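Long-range contacts in Alpha/beta hydrolase (PDB 6KMO), which probably hydrolyses carboxylic ester bonds as an esterase or lipase of the alpha/beta hydrolase family: residues R123-A128 / V323-A328; N204-P209 / T269-A274. The protein carries 2 engineered substitutions. All coordinates share one frame; numbering follows the deposited sequence.

Overall arrangement
Along the chain, helix 115-129 comes first and supplies 123-128; strand 203-207 with the residues that follow it, and then strand 269-274, make interaction 2; helix 319-335, near the C terminus, returns to 123-128 and closes interaction 1. The shorter loop of interaction 2 is thus nested within the long one of interaction 1. One contact joins two helices over the central sheet, the other two neighbouring strands inside it, their centres about 13 Å apart. They meet directly: NE2 of Q272 lies 3.1 Å from O of A324, a probable hydrogen bond, and A328 packs on L270 and Q272, so helix 319-335 is seated on the strands.

Interaction 1: residues R123-A128 / V323-A328; sequences RDLVRA and VALEQA
Two helix turns, 123-128 and 323-328, cross at −51° with their local axes 8.3 Å apart, and L125 fills the buried side of the crossing. Its CG stands anti to the carbonyl carbon (chi1 -69°), which brings CD2 across to the second helix; there CD2 packs 4.0 Å from CB of A328 and 4.2 Å from CD2 of L325. The same L125 side chain also rests on F102 and F104 of strand 99-105, so this part of the contact is buried and largely apolar. L325 spreads its two methyls between different partners: CD1 crosses obliquely to D124 and stops 3.7 Å from its OD2, an oxygen held by a salt bridge to R120. Toward the C-terminal end of 123-128 the backbones come nearest, with CB of A128 3.8 Å from the backbone O of L325 and 3.6 Å from OE1 of E326, whose chain is bent at chi2 (69°). The partly exposed carboxylate of E326 marks the looser side: no direct hydrogen bond joins the segments, and one water donates to both O of A128 (2.8 Å) and OE2 of E326 (2.7 Å). Backbone O of Q327 accepts a hydrogen bond from NE2 of Q327 of the second subunit. A helix following an early parallel strand and the C-terminal helix, side by side on one face of the sheet, are characteristic of the alpha/beta hydrolase fold.

Interaction 2: residues N204-P209 / T269-A274; sequences NVMLWP and TLIQTA
Adjacent parallel strands of the central alpha/beta hydrolase sheet, 203-207 and 269-274, pair here through four backbone hydrogen bonds, their local directions nearly aligned. The first three are N of L270 to O of N204 (2.8 Å), N of M206 to O of L270 (2.8 Å) and N of Q272 to O of M206 (3.0 Å); the first two donors arrive almost along the axis of the accepting carbonyl. The fourth, from N of W208 to O of Q272, is the shortest at 2.7 Å but bent to 140°, its donor standing above the carbonyl plane, where the first segment leaves the strand.

On one face, which helix 181-195 covers, ND2 of N204 reaches OG1 of T269 in a long hydrogen bond (3.3 Å) tilted out of the amide plane; that hydroxyl is also bonded to O of P267. M206 lays CB against CG1 of I271, and CD of P209 meets CG2 of the same isoleucine. Strand 203-207 is bonded on its other edge to strand 174-179, which leads into the probable nucleophile elbow around S180, so W208 emerges beside the presumed active site.

On the other face CG1 of V205 packs on CD2 of L270, and L207 runs alongside Q272, CD2 lying 3.8 Å from its CG. W208 takes the crowded first torsion, CG between N and the carbonyl carbon (chi1 42°), which swings its indole over CB of L207 and sets its CZ3 edge 3.7 Å from OE1 of Q272, ring and amide planes 47° apart. OE1 is bonded to Y309 OH and NE2 is held by helix 319-335, fixing the amide's rotation, while NE1 of W208 bonds D308 and its ring meets H307 edge-to-face.

Interaction 1: residues R123-A128 / V323-A328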
loop_
_atom_site.group_PDB
_atom_site.type_symbol
_atom_site.label_atom_id
_atom_site.label_comp_id
_atom_site.label_asym_id
_atom_site.label_seq_id
_atom_site.Cartn_x
_atom_site.Cartn_y
_atom_site.Cartn_z
ATOM N N ARG A 123 16.891 -1.668 8.852
ATOM C CA ARG A 123 17.658 -0.748 8.021
ATOM C C ARG A 123 16.833 -0.243 6.844
ATOM O O ARG A 123 16.912 0.941 6.486
ATOM C CB ARG A 123 18.944 -1.420 7.525
ATOM C CG ARG A 123 20.010 -1.620 8.599
ATOM C CD ARG A 123 21.198 -2.340 8.004
ATOM N NE ARG A 123 22.299 -2.526 8.938
ATOM C CZ ARG A 123 23.581 -2.272 8.664
ATOM N NH1 ARG A 123 23.945 -1.756 7.501
ATOM N NH2 ARG A 123 24.492 -2.520 9.593
ATOM N N ASP A 124 16.038 -1.115 6.219
ATOM C CA ASP A 124 15.202 -0.673 5.107
ATOM C C ASP A 124 14.228 0.415 5.557
ATOM O O ASP A 124 13.994 1.392 4.835
ATOM C CB ASP A 124 14.406 -1.849 4.530
ATOM C CG ASP A 124 15.220 -2.780 3.675
ATOM O OD1 ASP A 124 16.361 -2.446 3.269
ATOM O OD2 ASP A 124 14.706 -3.889 3.393
ATOM N N LEU A 125 13.629 0.254 6.736
ATOM C CA LEU A 125 12.662 1.236 7.217
ATOM C C LEU A 125 13.336 2.548 7.600
ATOM O O LEU A 125 12.778 3.625 7.378
ATOM C CB LEU A 125 11.899 0.659 8.413
ATOM C CG LEU A 125 10.930 -0.501 8.106
ATOM C CD1 LEU A 125 10.585 -1.231 9.392
ATOM C CD2 LEU A 125 9.686 -0.007 7.383
ATOM N N VAL A 126 14.523 2.468 8.196
ATOM C CA VAL A 126 15.301 3.663 8.508
ATOM C C VAL A 126 15.647 4.415 7.234
ATOM O O VAL A 126 15.479 5.633 7.149
ATOM C CB VAL A 126 16.555 3.246 9.292
ATOM C CG1 VAL A 126 17.571 4.402 9.347
ATOM C CG2 VAL A 126 16.171 2.794 10.685
ATOM N N ARG A 127 16.120 3.703 6.217
ATOM C CA ARG A 127 16.509 4.371 4.975
ATOM C C ARG A 127 15.312 5.010 4.284
ATOM O O ARG A 127 15.412 6.130 3.768
ATOM C CB ARG A 127 17.197 3.352 4.075
ATOM C CG ARG A 127 18.582 2.970 4.573
ATOM C CD ARG A 127 19.090 1.692 3.926
ATOM N NE ARG A 127 19.110 1.836 2.482
ATOM C CZ ARG A 127 20.089 2.429 1.811
ATOM N NH1 ARG A 127 21.152 2.898 2.449
ATOM N NH2 ARG A 127 20.001 2.538 0.495
ATOM N N ALA A 128 14.170 4.322 4.273
ATOM C CA ALA A 128 13.001 4.835 3.581
ATOM C C ALA A 128 12.327 5.970 4.339
ATOM O O ALA A 128 11.650 6.797 3.723
ATOM C CB ALA A 128 12.014 3.703 3.323
ATOM N N VAL A 323 8.769 -2.365 -2.505
ATOM C CA VAL A 323 7.802 -1.279 -2.573
ATOM C C VAL A 323 7.077 -1.122 -1.243
ATOM O O VAL A 323 6.931 -0.005 -0.745
ATOM C CB VAL A 323 6.842 -1.493 -3.758
ATOM C CG1 VAL A 323 5.646 -0.531 -3.687
ATOM C CG2 VAL A 323 7.610 -1.327 -5.061
ATOM N N ALA A 324 6.632 -2.226 -0.639
ATOM C CA ALA A 324 5.897 -2.126 0.618
ATOM C C ALA A 324 6.714 -1.414 1.692
ATOM O O ALA A 324 6.174 -0.607 2.468
ATOM C CB ALA A 324 5.498 -3.514 1.115
ATOM N N LEU A 325 8.003 -1.721 1.791
ATOM C CA LEU A 325 8.813 -1.121 2.843
ATOM C C LEU A 325 9.126 0.336 2.529
ATOM O O LEU A 325 9.133 1.180 3.432
ATOM C CB LEU A 325 10.072 -1.949 3.086
ATOM C CG LEU A 325 9.766 -3.363 3.598
ATOM C CD1 LEU A 325 11.064 -4.154 3.773
ATOM C CD2 LEU A 325 8.979 -3.357 4.908
ATOM N N GLU A 326 9.361 0.660 1.255
ATOM C CA GLU A 326 9.481 2.065 0.864
ATOM C C GLU A 326 8.222 2.842 1.239
ATOM O O GLU A 326 8.302 3.964 1.744
ATOM C CB GLU A 326 9.764 2.196 -0.640
ATOM C CG GLU A 326 9.974 3.631 -1.105
ATOM C CD GLU A 326 11.266 4.242 -0.585
ATOM O OE1 GLU A 326 12.219 3.493 -0.293
ATOM O OE2 GLU A 326 11.341 5.488 -0.495
ATOM N N GLN A 327 7.055 2.243 1.010
ATOM C CA GLN A 327 5.783 2.909 1.265
ATOM C C GLN A 327 5.513 3.064 2.754
ATOM O O GLN A 327 4.952 4.086 3.186
ATOM C CB GLN A 327 4.671 2.124 0.559
ATOM C CG GLN A 327 4.737 2.221 -0.959
ATOM C CD GLN A 327 3.611 1.510 -1.661
ATOM O OE1 GLN A 327 3.119 0.481 -1.204
ATOM N NE2 GLN A 327 3.203 2.044 -2.805
ATOM N N ALA A 328 5.886 2.068 3.560
ATOM C CA ALA A 328 5.797 2.238 5.007
ATOM C C ALA A 328 6.697 3.371 5.469
ATOM O O ALA A 328 6.293 4.200 6.296
ATOM C CB ALA A 328 6.162 0.935 5.717
HETATM O O HOH W 1 10.114 7.090 1.344
#

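Interaction 2: residues N204-P209 / T269-A274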
loop_
_atom_site.group_PDB
_atom_site.type_symbol
_atom_site.label_atom_id
_atom_site.label_comp_id
_atom_site.label_asym_id
_atom_site.label_seq_id
_atom_site.Cartn_x
_atom_site.Cartn_y
_atom_site.Cartn_z
ATOM N N ASN A 204 1.847 5.015 14.281
ATOM C CA ASN A 204 2.066 3.586 14.445
ATOM C C ASN A 204 2.126 2.933 13.070
ATOM O O ASN A 204 1.297 3.226 12.204
ATOM C CB ASN A 204 0.880 2.939 15.153
ATOM C CG ASN A 204 0.728 3.357 16.574
ATOM O OD1 ASN A 204 1.695 3.703 17.249
ATOM N ND2 ASN A 204 -0.496 3.287 17.068
ATOM N N VAL A 205 3.054 2.006 12.892
ATOM C CA VAL A 205 3.078 1.135 11.723
ATOM C C VAL A 205 3.040 -0.298 12.226
ATOM O O VAL A 205 3.999 -0.786 12.835
ATOM C CB VAL A 205 4.288 1.365 10.814
ATOM C CG1 VAL A 205 4.179 0.432 9.622
ATOM C CG2 VAL A 205 4.376 2.811 10.353
ATOM N N MET A 206 1.923 -0.970 11.990
ATOM C CA MET A 206 1.709 -2.357 12.389
ATOM C C MET A 206 1.846 -3.208 11.137
ATOM O O MET A 206 0.964 -3.199 10.268
ATOM C CB MET A 206 0.332 -2.520 13.041
ATOM C CG MET A 206 0.145 -1.730 14.329
ATOM S SD MET A 206 -1.587 -1.675 15.065
ATOM C CE MET A 206 -1.813 -3.428 15.490
ATOM N N LEU A 207 2.959 -3.925 11.034
ATOM C CA LEU A 207 3.280 -4.723 9.847
ATOM C C LEU A 207 2.796 -6.142 10.103
ATOM O O LEU A 207 3.297 -6.828 11.002
ATOM C CB LEU A 207 4.780 -4.703 9.569
ATOM C CG LEU A 207 5.368 -3.316 9.275
ATOM C CD1 LEU A 207 6.880 -3.413 9.229
ATOM C CD2 LEU A 207 4.826 -2.747 7.996
ATOM N N TRP A 208 1.803 -6.565 9.322
ATOM C CA TRP A 208 1.179 -7.885 9.394
ATOM C C TRP A 208 1.021 -8.338 10.857
ATOM O O TRP A 208 1.572 -9.375 11.267
ATOM C CB TRP A 208 1.899 -8.918 8.524
ATOM C CG TRP A 208 3.386 -8.858 8.562
ATOM C CD1 TRP A 208 4.191 -9.625 9.347
ATOM C CD2 TRP A 208 4.259 -7.986 7.820
ATOM N NE1 TRP A 208 5.507 -9.273 9.170
ATOM C CE2 TRP A 208 5.573 -8.283 8.224
ATOM C CE3 TRP A 208 4.064 -6.978 6.871
ATOM C CZ2 TRP A 208 6.677 -7.606 7.716
ATOM C CZ3 TRP A 208 5.179 -6.308 6.371
ATOM C CH2 TRP A 208 6.455 -6.634 6.794
ATOM N N PRO A 209 0.259 -7.596 11.657
ATOM C CA PRO A 209 0.249 -7.788 13.108
ATOM C C PRO A 209 -0.615 -8.950 13.571
ATOM O O PRO A 209 -1.591 -9.348 12.927
ATOM C CB PRO A 209 -0.376 -6.478 13.616
ATOM C CG PRO A 209 -1.337 -6.092 12.502
ATOM C CD PRO A 209 -0.530 -6.409 11.254
ATOM N N THR A 269 -2.377 5.550 12.453
ATOM C CA THR A 269 -1.866 4.204 12.247
ATOM C C THR A 269 -1.887 3.797 10.784
ATOM O O THR A 269 -2.822 4.123 10.043
ATOM C CB THR A 269 -2.708 3.215 13.073
ATOM O OG1 THR A 269 -2.516 3.461 14.469
ATOM C CG2 THR A 269 -2.345 1.777 12.818
ATOM N N LEU A 270 -0.848 3.062 10.387
ATOM C CA LEU A 270 -0.789 2.323 9.134
ATOM C C LEU A 270 -0.721 0.848 9.495
ATOM O O LEU A 270 0.126 0.451 10.307
ATOM C CB LEU A 270 0.451 2.698 8.328
ATOM C CG LEU A 270 0.736 1.812 7.109
ATOM C CD1 LEU A 270 -0.359 1.917 6.059
ATOM C CD2 LEU A 270 2.058 2.192 6.487
ATOM N N ILE A 271 -1.591 0.030 8.896
ATOM C CA ILE A 271 -1.521 -1.424 9.019
ATOM C C ILE A 271 -1.257 -1.989 7.636
ATOM O O ILE A 271 -1.983 -1.674 6.692
ATOM C CB ILE A 271 -2.829 -2.007 9.581
ATOM C CG1 ILE A 271 -3.083 -1.520 10.993
ATOM C CG2 ILE A 271 -2.786 -3.531 9.539
ATOM C CD1 ILE A 271 -4.491 -1.774 11.520
ATOM N N GLN A 272 -0.219 -2.814 7.507
ATOM C CA GLN A 272 -0.033 -3.618 6.299
ATOM C C GLN A 272 -0.444 -5.048 6.604
ATOM O O GLN A 272 -0.097 -5.587 7.658
ATOM C CB GLN A 272 1.419 -3.635 5.818
ATOM C CG GLN A 272 1.981 -2.268 5.464
ATOM C CD GLN A 272 3.240 -2.333 4.620
ATOM O OE1 GLN A 272 3.861 -3.394 4.466
ATOM N NE2 GLN A 272 3.643 -1.180 4.085
ATOM N N THR A 273 -1.174 -5.669 5.684
ATOM C CA THR A 273 -1.467 -7.090 5.795
ATOM C C THR A 273 -0.981 -7.822 4.549
ATOM O O THR A 273 -0.809 -7.239 3.476
ATOM C CB THR A 273 -2.957 -7.350 6.024
ATOM O OG1 THR A 273 -3.661 -6.855 4.888
ATOM C CG2 THR A 273 -3.448 -6.720 7.323
ATOM N N ALA A 274 -0.746 -9.116 4.725
ATOM C CA ALA A 274 -0.379 -10.016 3.641
ATOM C C ALA A 274 -1.602 -10.801 3.208
ATOM O O ALA A 274 -2.348 -11.318 4.049
ATOM C CB ALA A 274 0.697 -10.986 4.110
#